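Local structure of putative oxidoreductase (Jannaschia sp., 3C24) at residues E67-V72 and R90-T95; I79-A84 and A107-E112; I96-D101 and D167-M172; I116-G121 and A153-P158; K147-C152 and R178-T183. The protein is a putative oxidoreductase that probably uses a nicotinamide dinucleotide cofactor bound by its Rossmann-like domain, its natural substrate being unknown. One frame throughout, in Å; residues are numbered along the deposited sequence. Where two conformers were deposited one is given.

How the contacts relate
All five contacts belong to the seven-stranded mixed sheet and the layers packed on it. Contact 1 lies where strands 70-73 and 96-99 begin, its centre about 13 Å from that of contact 3, which packs strand 96-99 against helix 160-172. Contact 4 pairs strands 117-123 and 148-156, nested along the chain inside the loop closed by contact 3; contact 5 shares strand 148-156 and adds strand 176-181. Contact 2 touches contact 3 through Met110 and contact 4 through Met110 and Pro111. Segments of contacts 1 and 2 alternate along the chain, as do those of 4 and 5. With 23 Å between the centres of contacts 1 and 5, the set links the Rossmann-like sheet to its dimer-side strand.

Contact 1 of 5, residues E67-V72 and R90-T95; sequences EADVVV and RVRPGT
Valine and threonine methyls make the tight, buried part of this contact, whereas its outer rim is polar and carries water. On the inner side CG2 of Val71, beside its backbone N, meets CG2 of Thr95 at 3.9 Å, the side chains crossing obliquely. Val71 CG2 is also 4.2 Å from CG1 of Val91. Thr95 OG1 turns back to donate to Arg92 O at 2.7 Å, and Thr95 N binds this carbonyl too, so the oxygen takes two donors from Thr95 and closes the type II turn that starts at Arg92. The hydroxyl also binds a glycerol, probably from the crystallisation liquor.

On the outer side Glu67 lies over one face of the guanidinium of Arg92, whose chain bends at chi3, while Ala68 O sits at the edge. Arg92 NH2 donates to Ala68 O at 3.0 Å in a straight bond (167°); the acceptor lies in the guanidinium plane, yet the donor stands above the carbonyl plane. Asp69 runs alongside, but its salt bridge from OD1 to Arg92 NH2 is long at 3.7 Å, and a water bridges the same two atoms. Asp69 OD2 accepts from the backbone N of Thr13. A second water donates to Asp69 O and Gly94 O, bridging the two backbones. This is the N-terminal end of two adjacent parallel strands in a Rossmann-like fold, the loop after helix 77-87 folding back beside the first strand.

Contact 2 of 5, residues I79-A84 and A107-E112; sequences IIEKVA and AGVMPE
Within the Rossmann-like domain, helix 77-87 packs here against the irregular chain that leaves helix 103-107 and leads to strand 117-123. Gly108, with positive phi, ends the short helix in a Schellman motif, after which Val109, Met110 and Pro111 pass alongside the longer helix. No hydrogen bond joins the two segments; van der Waals packing holds them together.

The apolar contacts come from Ile80 and Ala84, one helical turn apart. Ile80 places CG2 anti to its backbone N, and this methyl lies 3.8 Å from SE of Met110, a selenomethionine, the two side chains crossing obliquely. Although the CB of Met110 points away from the helix, bends at chi2 and chi3 (-57° and -69°) curl the chain back, so that its terminal CE reaches CB of Ala84 at 3.9 Å. The same Ala84 methyl also meets the proline ring, with Pro111 CD at 3.6 Å. Outside the two segments, Ala104 of helix 103-107 touches Ile80, Val109 and Met110.

A second kind of contact sets an acidic side chain against aliphatic carbon. Glu81 is fully extended, with CG anti to the backbone N, and crosses Val109 at about a right angle. Glu81 CB lies 3.9 Å from CG2 of Val109. Glu81 OE1 is 3.6 Å from Val109 CB. OE2 is close to the like-charged OE2 of Glu85, which might raise the proton affinity of one of the two.

Where polar backbone meets the proline ring, CG of Pro111 rests 3.5 Å from the carbonyl O of Ala84.

Contact 3 of 5, residues I96-D101 and D167-M172; sequences IVLILD and DICETM
Strand 96-99 first reaches the helix through Leu98, whose forked end bridges two successive helical residues. CG stands anti to the backbone N (chi1 -151°), carrying both methyls outward from the sheet. Leu98 CD1 goes to Ile168, 3.9 Å from its CG2, and the two side chains cross obliquely. That methyl lies anti to the Ile168 backbone N, while the longer branch of the isoleucine leads away from the strand. CD2 of Leu98 takes the other side and rests 4.0 Å from SG of Cys169. A looser approach of 4.4 Å brings Leu98 CD1 to CE of Met172, a selenomethionine one turn further along the helix.

Two residues on, beyond the end of the strand, Leu100 meets that same methyl. Leu100 CD2 and Met172 CE come tip to tip at 4.0 Å, the bend at chi3 of Met172 (-60°) turning CE toward the leucines. Asp101 then takes no part in the packing: its OD1 accepts from the backbone N of Ala103 and caps the start of the next helix.

The interface is wholly apolar, a helix layer over a sheet: the axes of strand 96-99 and helix 167-172 come within 10.9 Å, their directions 43° apart. Strand 70-73 adds Val70 beside Leu98 and Val72 beside Leu100 and Met172. Phe119 of strand 117-123 touches Cys169, and Ile27 of helix 22-33 packs on both Leu100 and Met172.

Contact 4 of 5, residues I116-G121 and A153-P158; sequences ITYFIG and ALMQGP
Strands 117-121 and 153-156 run antiparallel, interrupted by a classic beta bulge in which Met155 and Gln156 both face Tyr118. The carbonyl O of Tyr118 takes two donors, Met155 N at 2.9 Å and Gln156 N at 3.2 Å, the latter along a lone pair. Beyond the bulge Ile120 and Ala153 form a hydrogen-bonded pair, with an almost straight bond (178°) from Ile120 N to Ala153 O.

Tyr118 has the bulge side chains beside it. Met155, a selenomethionine extended throughout, runs alongside with SE 3.8 Å from Tyr118 CB; its approach to the ring is an oblique Met-aromatic contact. Gln156 also lies side by side with the tyrosine, CD 3.6 Å from Tyr118 CD2, the amide and ring planes 64° apart. Gln156 NE2 donates to Ile116 O at 2.9 Å, nearly straight, and also to Arg113 O, so two carbonyls hold the amide. Ile116 CD1 sits over the centre of one face of the Tyr118 ring.

On the other face of the sheet Leu154 CD1 meets Thr117 CG2 at 3.7 Å and approaches the edge of the Phe119 ring, while Ala153 O lies over one ring face, toward the rim. Thr117 OG1 is bound to His161 ND1.

Strand 96-99 flanks strand 117-123 on its other side. Leu187 of helix 184-217 packs on Ile120 and Ala153, Pro105 of helix 103-107 on Ile120 and Met155, and Pro111 O receives the Tyr118 hydroxyl.

Contact 5 of 5, residues K147-C152 and R178-T183; sequences KQAIVC and RTHRVT
Four backbone hydrogen bonds join strands 148-152 and 178-181 in parallel. Ile150 lends N to Arg178 O and O to His180 N; Cys152 likewise gives N to His180 O and takes Val182 N on its own O. The straightest is His180 N to Ile150 O, at 177°.

On one face Ile150 and Thr179 lie side by side, pointing the same way. Ile150 CG1 takes the crowded position between backbone N and carbonyl carbon, which brings it 3.7 Å from Thr179 OG1. The methyl Thr179 CG2 turns to Cys152 SG, also at 3.7 Å. On the opposite face Val151 CG1 touches CB of His180 at 3.9 Å, the two side chains crossing obliquely, and the imidazole reaches back so that His180 NE2 is 4.1 Å from Ala149 CB.

Further out, helix 160-172 connects the two strands in a beta-alpha-beta crossover and covers the face carrying Ile150 and Thr179: Glu170 binds Thr179 OG1, and Tyr162 packs on Cys152 and forms a cation-pi contact with Arg181. The face with Val151 and His180 meets helix 184-217 of its own chain and also the second subunit, where Asp226 of that subunit forms a salt bridge with Arg178 NE and a hydrogen bond with His180 NE2, and Phe227 of that subunit packs on Val151.

One carboxylate of the partner chain thus faces both a cation and an imidazole. It ties the sheet edge to the dimer interface and could favour a protonated His180, though Arg178 shares the carboxylate and would temper this.

Contact 1 of 5, residues E67-V72 and R90-T95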
# COMPACT_ATOMS: atom_id res chain seq x y z
N GLU A 67 -10.61 7.15 -42.54
CA GLU A 67 -11.51 6.07 -42.13
C GLU A 67 -11.71 6.07 -40.62
O GLU A 67 -12.67 5.53 -40.12
CB GLU A 67 -10.92 4.72 -42.56
CG GLU A 67 -10.89 4.54 -44.10
CD GLU A 67 -10.01 3.37 -44.57
OE1 GLU A 67 -8.96 3.11 -43.94
OE2 GLU A 67 -10.34 2.75 -45.61
N ALA A 68 -10.82 6.75 -39.93
CA ALA A 68 -10.80 6.72 -38.45
C ALA A 68 -11.87 7.53 -37.77
O ALA A 68 -11.94 8.75 -37.94
CB ALA A 68 -9.40 7.17 -37.93
N ASP A 69 -12.62 6.84 -36.92
CA ASP A 69 -13.62 7.47 -36.08
C ASP A 69 -12.94 7.98 -34.79
O ASP A 69 -13.30 9.01 -34.19
CB ASP A 69 -14.71 6.49 -35.70
CG ASP A 69 -15.48 5.99 -36.90
OD1 ASP A 69 -15.80 6.83 -37.76
OD2 ASP A 69 -15.77 4.77 -36.99
N VAL A 70 -11.94 7.22 -34.39
CA VAL A 70 -11.21 7.46 -33.15
C VAL A 70 -9.74 7.30 -33.45
O VAL A 70 -9.34 6.39 -34.17
CB VAL A 70 -11.63 6.43 -32.05
CG1 VAL A 70 -10.92 6.71 -30.71
CG2 VAL A 70 -13.13 6.42 -31.86
N VAL A 71 -8.94 8.22 -32.92
CA VAL A 71 -7.47 8.18 -33.02
C VAL A 71 -6.90 8.26 -31.61
O VAL A 71 -7.01 9.26 -30.91
CB VAL A 71 -6.92 9.32 -33.87
CG1 VAL A 71 -5.40 9.24 -33.95
CG2 VAL A 71 -7.54 9.26 -35.26
N VAL A 72 -6.25 7.16 -31.23
CA VAL A 72 -5.69 6.97 -29.91
C VAL A 72 -4.22 7.28 -29.92
O VAL A 72 -3.43 6.68 -30.69
CB VAL A 72 -5.90 5.51 -29.38
CG1 VAL A 72 -5.24 5.41 -27.99
CG2 VAL A 72 -7.36 5.13 -29.34
N ARG A 90 -5.20 17.05 -39.43
CA ARG A 90 -5.40 16.13 -40.56
C ARG A 90 -6.66 15.27 -40.52
O ARG A 90 -7.10 14.74 -41.52
CB ARG A 90 -4.17 15.20 -40.72
CG ARG A 90 -2.82 15.90 -40.85
CD ARG A 90 -1.66 14.85 -40.99
NE ARG A 90 -1.73 14.19 -42.30
CZ ARG A 90 -0.94 13.19 -42.70
NH1 ARG A 90 -0.00 12.73 -41.90
NH2 ARG A 90 -1.09 12.68 -43.90
N VAL A 91 -7.23 15.13 -39.32
CA VAL A 91 -8.39 14.26 -39.15
C VAL A 91 -9.69 14.92 -39.64
O VAL A 91 -9.77 16.13 -39.73
CB VAL A 91 -8.53 13.75 -37.71
CG1 VAL A 91 -7.26 12.93 -37.30
CG2 VAL A 91 -8.81 14.94 -36.72
N ARG A 92 -10.69 14.10 -39.95
CA ARG A 92 -11.98 14.62 -40.40
C ARG A 92 -12.71 15.28 -39.23
O ARG A 92 -12.50 14.92 -38.05
CB ARG A 92 -12.87 13.50 -40.95
CG ARG A 92 -12.33 12.79 -42.19
CD ARG A 92 -13.21 11.54 -42.45
NE ARG A 92 -13.15 10.55 -41.36
CZ ARG A 92 -13.94 9.48 -41.28
NH1 ARG A 92 -14.87 9.26 -42.20
NH2 ARG A 92 -13.82 8.63 -40.28
N PRO A 93 -13.54 16.29 -39.52
CA PRO A 93 -14.31 16.89 -38.44
C PRO A 93 -15.04 15.78 -37.69
O PRO A 93 -15.51 14.82 -38.29
CB PRO A 93 -15.33 17.75 -39.20
CG PRO A 93 -14.55 18.19 -40.44
CD PRO A 93 -13.77 16.96 -40.83
N GLY A 94 -15.18 15.92 -36.39
CA GLY A 94 -15.93 14.91 -35.62
C GLY A 94 -15.17 13.71 -35.15
O GLY A 94 -15.70 12.88 -34.40
N THR A 95 -13.91 13.62 -35.57
CA THR A 95 -13.03 12.56 -35.12
C THR A 95 -12.78 12.75 -33.61
O THR A 95 -12.61 13.88 -33.13
CB THR A 95 -11.70 12.57 -35.91
OG1 THR A 95 -11.98 12.42 -37.29
CG2 THR A 95 -10.73 11.45 -35.43
O HOH W 1 -15.89 10.11 -34.29
O HOH W 2 -16.18 6.68 -40.28

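Contact 2 of 5, residues I79-A84 and A107-E112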
# COMPACT_ATOMS: atom_id res chain seq x y z
N ILE A 79 5.91 13.68 -25.97
CA ILE A 79 5.86 13.93 -27.40
C ILE A 79 4.40 14.13 -27.85
O ILE A 79 4.13 14.34 -29.02
CB ILE A 79 6.55 12.84 -28.25
CG1 ILE A 79 5.80 11.52 -28.22
CG2 ILE A 79 8.00 12.61 -27.77
CD1 ILE A 79 6.29 10.59 -29.28
N ILE A 80 3.48 14.06 -26.90
CA ILE A 80 2.05 14.21 -27.26
C ILE A 80 1.78 15.53 -27.98
O ILE A 80 1.01 15.59 -28.97
CB ILE A 80 1.12 14.02 -26.02
CG1 ILE A 80 1.02 12.55 -25.63
CG2 ILE A 80 -0.30 14.53 -26.33
CD1 ILE A 80 0.32 11.68 -26.66
N GLU A 81 2.43 16.60 -27.55
CA GLU A 81 2.18 17.91 -28.18
C GLU A 81 2.56 17.89 -29.66
O GLU A 81 1.83 18.36 -30.53
CB GLU A 81 2.90 19.06 -27.49
CG GLU A 81 2.72 20.35 -28.27
CD GLU A 81 3.43 21.57 -27.66
OE1 GLU A 81 3.97 21.47 -26.54
OE2 GLU A 81 3.39 22.61 -28.31
N LYS A 82 3.73 17.33 -29.92
CA LYS A 82 4.27 17.24 -31.29
C LYS A 82 3.42 16.33 -32.14
O LYS A 82 3.05 16.69 -33.28
CB LYS A 82 5.73 16.73 -31.28
CG LYS A 82 6.36 16.69 -32.65
N VAL A 83 3.05 15.20 -31.57
CA VAL A 83 2.25 14.20 -32.32
C VAL A 83 0.86 14.77 -32.65
O VAL A 83 0.35 14.67 -33.79
CB VAL A 83 2.13 12.88 -31.61
CG1 VAL A 83 1.21 11.93 -32.41
CG2 VAL A 83 3.51 12.25 -31.47
N ALA A 84 0.29 15.44 -31.66
CA ALA A 84 -1.06 16.04 -31.87
C ALA A 84 -1.01 17.17 -32.87
O ALA A 84 -1.95 17.40 -33.63
CB ALA A 84 -1.60 16.54 -30.55
N ALA A 107 -2.00 20.79 -19.33
CA ALA A 107 -0.85 21.71 -19.51
C ALA A 107 -1.19 22.78 -20.50
O ALA A 107 -0.55 23.83 -20.56
CB ALA A 107 0.38 20.98 -19.97
N GLY A 108 -2.21 22.49 -21.31
CA GLY A 108 -2.69 23.43 -22.30
C GLY A 108 -1.96 23.40 -23.63
O GLY A 108 -1.99 24.38 -24.38
N VAL A 109 -1.38 22.26 -23.94
CA VAL A 109 -0.55 22.12 -25.16
C VAL A 109 -1.25 21.43 -26.31
O VAL A 109 -0.67 21.31 -27.38
CB VAL A 109 0.81 21.43 -24.85
CG1 VAL A 109 1.54 22.22 -23.76
CG2 VAL A 109 0.67 20.00 -24.40
N MSE A 110 -2.49 21.01 -26.11
CA MSE A 110 -3.25 20.38 -27.23
C MSE A 110 -3.58 21.43 -28.27
O MSE A 110 -3.93 22.57 -27.92
CB MSE A 110 -4.53 19.67 -26.76
CG MSE A 110 -4.31 18.57 -25.72
SE MSE A 110 -3.05 17.19 -26.31
CE MSE A 110 -4.12 16.41 -27.62
N PRO A 111 -3.44 21.09 -29.56
CA PRO A 111 -3.74 22.11 -30.55
C PRO A 111 -5.17 22.52 -30.50
O PRO A 111 -6.04 21.71 -30.19
CB PRO A 111 -3.47 21.42 -31.89
CG PRO A 111 -2.78 20.18 -31.59
CD PRO A 111 -2.97 19.84 -30.16
N GLU A 112 -5.40 23.79 -30.76
CA GLU A 112 -6.76 24.34 -30.83
C GLU A 112 -7.43 23.97 -32.13
O GLU A 112 -7.00 24.37 -33.20
CB GLU A 112 -6.73 25.87 -30.70
CG GLU A 112 -8.08 26.53 -30.68
CD GLU A 112 -8.00 28.05 -30.78
OE1 GLU A 112 -6.88 28.60 -30.82
OE2 GLU A 112 -9.07 28.69 -30.84

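Contact 3 of 5, residues I96-D101 and D167-M172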
# COMPACT_ATOMS: atom_id res chain seq x y z
N ILE A 96 -12.72 11.63 -32.90
CA ILE A 96 -12.42 11.62 -31.47
C ILE A 96 -10.93 11.31 -31.32
O ILE A 96 -10.47 10.28 -31.71
CB ILE A 96 -13.21 10.54 -30.72
CG1 ILE A 96 -14.69 10.87 -30.71
CG2 ILE A 96 -12.76 10.43 -29.26
CD1 ILE A 96 -15.61 9.58 -30.42
N VAL A 97 -10.20 12.30 -30.84
CA VAL A 97 -8.76 12.18 -30.51
C VAL A 97 -8.69 11.83 -29.02
O VAL A 97 -9.13 12.61 -28.12
CB VAL A 97 -8.02 13.48 -30.81
CG1 VAL A 97 -6.57 13.37 -30.31
CG2 VAL A 97 -8.12 13.80 -32.34
N LEU A 98 -8.19 10.62 -28.77
CA LEU A 98 -8.21 10.03 -27.45
C LEU A 98 -6.82 9.99 -26.83
O LEU A 98 -5.88 9.40 -27.36
CB LEU A 98 -8.86 8.65 -27.56
CG LEU A 98 -9.62 8.08 -26.36
CD1 LEU A 98 -10.40 6.80 -26.75
CD2 LEU A 98 -8.68 7.86 -25.22
N ILE A 99 -6.74 10.72 -25.73
CA ILE A 99 -5.49 10.88 -24.95
C ILE A 99 -5.59 10.04 -23.69
O ILE A 99 -6.63 9.97 -23.04
CB ILE A 99 -5.15 12.37 -24.62
CG1 ILE A 99 -5.46 13.35 -25.77
CG2 ILE A 99 -3.69 12.50 -24.25
CD1 ILE A 99 -6.83 14.07 -25.66
N LEU A 100 -4.48 9.39 -23.36
CA LEU A 100 -4.45 8.42 -22.28
C LEU A 100 -3.92 8.96 -20.96
O LEU A 100 -3.57 8.18 -20.05
CB LEU A 100 -3.61 7.21 -22.74
CG LEU A 100 -4.02 6.54 -24.07
CD1 LEU A 100 -3.20 5.25 -24.41
CD2 LEU A 100 -5.52 6.26 -24.06
N ASP A 101 -3.78 10.27 -20.88
CA ASP A 101 -3.25 10.95 -19.71
C ASP A 101 -3.64 12.41 -19.77
O ASP A 101 -3.61 13.03 -20.83
CB ASP A 101 -1.72 10.79 -19.67
CG ASP A 101 -1.13 11.20 -18.32
OD1 ASP A 101 -1.18 12.39 -17.91
OD2 ASP A 101 -0.58 10.31 -17.65
N ASP A 167 -16.52 3.65 -24.21
CA ASP A 167 -16.57 2.29 -24.77
C ASP A 167 -15.18 1.86 -25.28
O ASP A 167 -14.74 0.71 -25.07
CB ASP A 167 -17.58 2.19 -25.89
CG ASP A 167 -17.74 0.78 -26.40
OD1 ASP A 167 -18.36 -0.03 -25.69
OD2 ASP A 167 -17.26 0.49 -27.51
N ILE A 168 -14.49 2.77 -25.93
CA ILE A 168 -13.16 2.47 -26.43
C ILE A 168 -12.21 2.19 -25.26
O ILE A 168 -11.48 1.17 -25.24
CB ILE A 168 -12.59 3.54 -27.36
CG1 ILE A 168 -13.51 3.78 -28.57
CG2 ILE A 168 -11.20 3.11 -27.83
CD1 ILE A 168 -13.89 2.53 -29.28
N CYS A 169 -12.26 3.05 -24.26
CA CYS A 169 -11.40 2.85 -23.07
C CYS A 169 -11.72 1.57 -22.33
O CYS A 169 -10.81 0.87 -21.85
CB CYS A 169 -11.50 4.03 -22.10
SG CYS A 169 -10.76 5.52 -22.75
N GLU A 170 -13.00 1.23 -22.27
CA GLU A 170 -13.45 0.00 -21.59
C GLU A 170 -12.98 -1.25 -22.34
O GLU A 170 -12.70 -2.33 -21.75
CB GLU A 170 -14.95 0.01 -21.43
CG GLU A 170 -15.43 0.93 -20.34
CD GLU A 170 -16.93 1.21 -20.41
OE1 GLU A 170 -17.61 0.56 -21.22
OE2 GLU A 170 -17.41 2.10 -19.68
N THR A 171 -12.82 -1.09 -23.65
CA THR A 171 -12.33 -2.17 -24.51
C THR A 171 -10.82 -2.29 -24.35
O THR A 171 -10.28 -3.38 -24.16
CB THR A 171 -12.64 -1.91 -25.98
OG1 THR A 171 -14.03 -1.63 -26.12
CG2 THR A 171 -12.15 -3.09 -26.87
N MSE A 172 -10.12 -1.15 -24.37
CA MSE A 172 -8.65 -1.15 -24.26
C MSE A 172 -8.11 -1.66 -22.94
O MSE A 172 -7.01 -2.28 -22.89
CB MSE A 172 -8.07 0.23 -24.56
CG MSE A 172 -8.34 0.67 -25.95
SE MSE A 172 -7.39 2.39 -26.28
CE MSE A 172 -8.21 3.46 -25.00

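Contact 4 of 5, residues I116-G121 and A153-P158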
# COMPACT_ATOMS: atom_id res chain seq x y z
N ILE A 116 -13.34 19.04 -33.65
CA ILE A 116 -13.00 17.66 -33.31
C ILE A 116 -13.26 17.45 -31.79
O ILE A 116 -13.49 18.40 -31.04
CB ILE A 116 -11.59 17.17 -33.74
CG1 ILE A 116 -10.44 18.02 -33.14
CG2 ILE A 116 -11.48 17.16 -35.29
CD1 ILE A 116 -10.03 17.69 -31.73
N THR A 117 -13.20 16.20 -31.36
CA THR A 117 -13.43 15.84 -29.97
C THR A 117 -12.13 15.42 -29.34
O THR A 117 -11.33 14.72 -29.97
CB THR A 117 -14.41 14.64 -29.90
OG1 THR A 117 -15.72 15.07 -30.31
CG2 THR A 117 -14.44 14.00 -28.50
N TYR A 118 -11.91 15.88 -28.12
CA TYR A 118 -10.80 15.42 -27.28
C TYR A 118 -11.43 14.69 -26.13
O TYR A 118 -12.31 15.22 -25.42
CB TYR A 118 -9.95 16.60 -26.75
CG TYR A 118 -9.00 17.23 -27.73
CD1 TYR A 118 -8.09 16.49 -28.41
CD2 TYR A 118 -8.90 18.62 -27.83
CE1 TYR A 118 -7.19 17.09 -29.28
CE2 TYR A 118 -8.01 19.22 -28.70
CZ TYR A 118 -7.15 18.48 -29.40
OH TYR A 118 -6.24 19.13 -30.23
N PHE A 119 -10.98 13.46 -25.95
CA PHE A 119 -11.43 12.57 -24.91
C PHE A 119 -10.20 12.06 -24.19
O PHE A 119 -9.26 11.63 -24.83
CB PHE A 119 -12.22 11.42 -25.52
CG PHE A 119 -12.91 10.53 -24.50
CD1 PHE A 119 -12.23 9.48 -23.90
CD2 PHE A 119 -14.22 10.72 -24.17
CE1 PHE A 119 -12.86 8.69 -22.95
CE2 PHE A 119 -14.82 9.92 -23.23
CZ PHE A 119 -14.14 8.90 -22.65
N ILE A 120 -10.28 12.10 -22.88
CA ILE A 120 -9.18 11.65 -21.96
C ILE A 120 -9.65 10.45 -21.17
O ILE A 120 -10.71 10.45 -20.55
CB ILE A 120 -8.68 12.75 -21.00
CG1 ILE A 120 -8.49 14.09 -21.71
CG2 ILE A 120 -7.40 12.27 -20.35
CD1 ILE A 120 -8.21 15.23 -20.72
N GLY A 121 -8.80 9.41 -21.13
CA GLY A 121 -9.04 8.26 -20.27
C GLY A 121 -7.79 7.89 -19.51
O GLY A 121 -6.70 8.22 -19.92
N ALA A 153 -12.84 11.66 -19.16
CA ALA A 153 -13.35 13.00 -19.33
C ALA A 153 -13.53 13.38 -20.77
O ALA A 153 -12.68 13.10 -21.63
CB ALA A 153 -12.39 14.00 -18.71
N LEU A 154 -14.66 14.01 -21.04
CA LEU A 154 -14.89 14.64 -22.33
C LEU A 154 -14.32 16.04 -22.23
O LEU A 154 -14.85 16.93 -21.53
CB LEU A 154 -16.38 14.69 -22.67
CG LEU A 154 -16.75 15.26 -24.03
CD1 LEU A 154 -16.12 14.42 -25.23
CD2 LEU A 154 -18.29 15.30 -24.14
N MSE A 155 -13.17 16.24 -22.87
CA MSE A 155 -12.48 17.54 -22.80
C MSE A 155 -13.18 18.55 -23.67
O MSE A 155 -13.30 19.72 -23.33
CB MSE A 155 -11.00 17.41 -23.19
CG MSE A 155 -10.30 18.73 -23.30
SE MSE A 155 -8.45 18.36 -23.77
CE MSE A 155 -7.85 20.15 -24.06
N GLN A 156 -13.55 18.10 -24.85
CA GLN A 156 -14.30 18.94 -25.76
C GLN A 156 -15.02 18.08 -26.77
O GLN A 156 -14.60 16.96 -27.10
CB GLN A 156 -13.40 19.98 -26.44
CG GLN A 156 -12.55 19.47 -27.48
CD GLN A 156 -11.91 20.58 -28.31
OE1 GLN A 156 -11.22 21.42 -27.77
NE2 GLN A 156 -12.07 20.50 -29.64
N GLY A 157 -16.11 18.60 -27.28
CA GLY A 157 -16.87 17.89 -28.31
C GLY A 157 -18.29 17.59 -27.89
O GLY A 157 -18.69 17.87 -26.76
N PRO A 158 -19.06 17.03 -28.80
CA PRO A 158 -20.44 16.68 -28.54
C PRO A 158 -20.59 15.65 -27.45
O PRO A 158 -19.83 14.70 -27.36
CB PRO A 158 -20.92 16.09 -29.86
CG PRO A 158 -19.81 15.92 -30.70
CD PRO A 158 -18.65 16.70 -30.17

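Contact 5 of 5, residues K147-C152 and R178-T183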
# COMPACT_ATOMS: atom_id res chain seq x y z
N LYS A 147 -9.41 -7.17 -12.97
CA LYS A 147 -10.48 -6.17 -13.07
C LYS A 147 -9.98 -4.84 -12.48
O LYS A 147 -9.24 -4.82 -11.50
CB LYS A 147 -11.74 -6.63 -12.31
CG LYS A 147 -12.39 -7.91 -12.81
CD LYS A 147 -13.56 -8.29 -11.91
CE LYS A 147 -13.13 -8.81 -10.54
NZ LYS A 147 -12.26 -10.05 -10.63
N GLN A 148 -10.43 -3.73 -13.07
CA GLN A 148 -10.09 -2.40 -12.58
C GLN A 148 -11.18 -1.44 -12.96
O GLN A 148 -11.95 -1.72 -13.88
CB GLN A 148 -8.79 -1.90 -13.20
CG GLN A 148 -8.91 -1.54 -14.70
CD GLN A 148 -7.61 -0.99 -15.26
OE1 GLN A 148 -6.87 -0.27 -14.57
NE2 GLN A 148 -7.31 -1.31 -16.52
N ALA A 149 -11.22 -0.33 -12.26
CA ALA A 149 -12.05 0.81 -12.64
C ALA A 149 -11.19 1.76 -13.52
O ALA A 149 -9.96 1.67 -13.56
CB ALA A 149 -12.52 1.56 -11.36
N ILE A 150 -11.84 2.66 -14.25
CA ILE A 150 -11.15 3.68 -15.04
C ILE A 150 -11.85 5.04 -14.84
O ILE A 150 -12.97 5.11 -14.31
CB ILE A 150 -11.11 3.32 -16.54
CG1 ILE A 150 -12.51 3.38 -17.17
CG2 ILE A 150 -10.50 1.90 -16.75
CD1 ILE A 150 -12.47 3.16 -18.73
N VAL A 151 -11.15 6.10 -15.26
CA VAL A 151 -11.68 7.47 -15.22
C VAL A 151 -11.58 8.11 -16.59
O VAL A 151 -10.58 7.92 -17.31
CB VAL A 151 -10.96 8.37 -14.16
CG1 VAL A 151 -11.28 7.88 -12.74
CG2 VAL A 151 -9.45 8.44 -14.44
N CYS A 152 -12.63 8.82 -16.98
CA CYS A 152 -12.70 9.45 -18.29
C CYS A 152 -13.29 10.83 -18.23
O CYS A 152 -14.15 11.12 -17.41
CB CYS A 152 -13.61 8.63 -19.21
SG CYS A 152 -13.19 6.88 -19.47
N ARG A 178 -16.02 -0.39 -13.38
CA ARG A 178 -16.65 0.93 -13.29
C ARG A 178 -15.89 1.96 -14.11
O ARG A 178 -14.69 1.96 -14.12
CB ARG A 178 -16.61 1.43 -11.83
CG ARG A 178 -17.37 0.63 -10.83
CD ARG A 178 -17.37 1.25 -9.43
NE ARG A 178 -16.16 0.99 -8.65
CZ ARG A 178 -15.91 -0.17 -8.08
NH1 ARG A 178 -16.77 -1.17 -8.18
NH2 ARG A 178 -14.80 -0.33 -7.39
N THR A 179 -16.65 2.82 -14.78
CA THR A 179 -16.11 3.95 -15.52
C THR A 179 -16.66 5.22 -14.93
O THR A 179 -17.84 5.53 -15.06
CB THR A 179 -16.53 3.89 -16.99
OG1 THR A 179 -16.13 2.61 -17.51
CG2 THR A 179 -15.88 4.95 -17.79
N HIS A 180 -15.75 5.96 -14.31
CA HIS A 180 -16.05 7.23 -13.64
C HIS A 180 -15.83 8.43 -14.56
O HIS A 180 -14.75 8.65 -15.06
CB HIS A 180 -15.16 7.42 -12.43
CG HIS A 180 -15.25 6.32 -11.42
ND1 HIS A 180 -16.32 6.20 -10.56
CD2 HIS A 180 -14.40 5.32 -11.12
CE1 HIS A 180 -16.12 5.14 -9.78
NE2 HIS A 180 -14.96 4.61 -10.09
N ARG A 181 -16.90 9.17 -14.81
CA ARG A 181 -16.86 10.38 -15.60
C ARG A 181 -16.52 11.58 -14.74
O ARG A 181 -17.14 11.81 -13.69
CB ARG A 181 -18.18 10.67 -16.33
CG ARG A 181 -18.10 11.92 -17.26
CD ARG A 181 -19.34 12.07 -18.11
NE ARG A 181 -19.22 13.22 -18.99
CZ ARG A 181 -20.10 13.51 -19.95
NH1 ARG A 181 -21.12 12.71 -20.17
NH2 ARG A 181 -19.93 14.60 -20.71
N VAL A 182 -15.49 12.28 -15.17
CA VAL A 182 -15.03 13.53 -14.52
C VAL A 182 -14.77 14.63 -15.54
O VAL A 182 -14.81 14.42 -16.76
CB VAL A 182 -13.74 13.30 -13.72
CG1 VAL A 182 -13.94 12.34 -12.53
CG2 VAL A 182 -12.60 12.79 -14.63
N THR A 183 -14.46 15.81 -15.04
CA THR A 183 -14.03 16.90 -15.91
C THR A 183 -12.55 16.76 -16.18
O THR A 183 -11.84 16.03 -15.47
CB THR A 183 -14.24 18.30 -15.29
OG1 THR A 183 -13.40 18.47 -14.15
CG2 THR A 183 -15.72 18.48 -14.90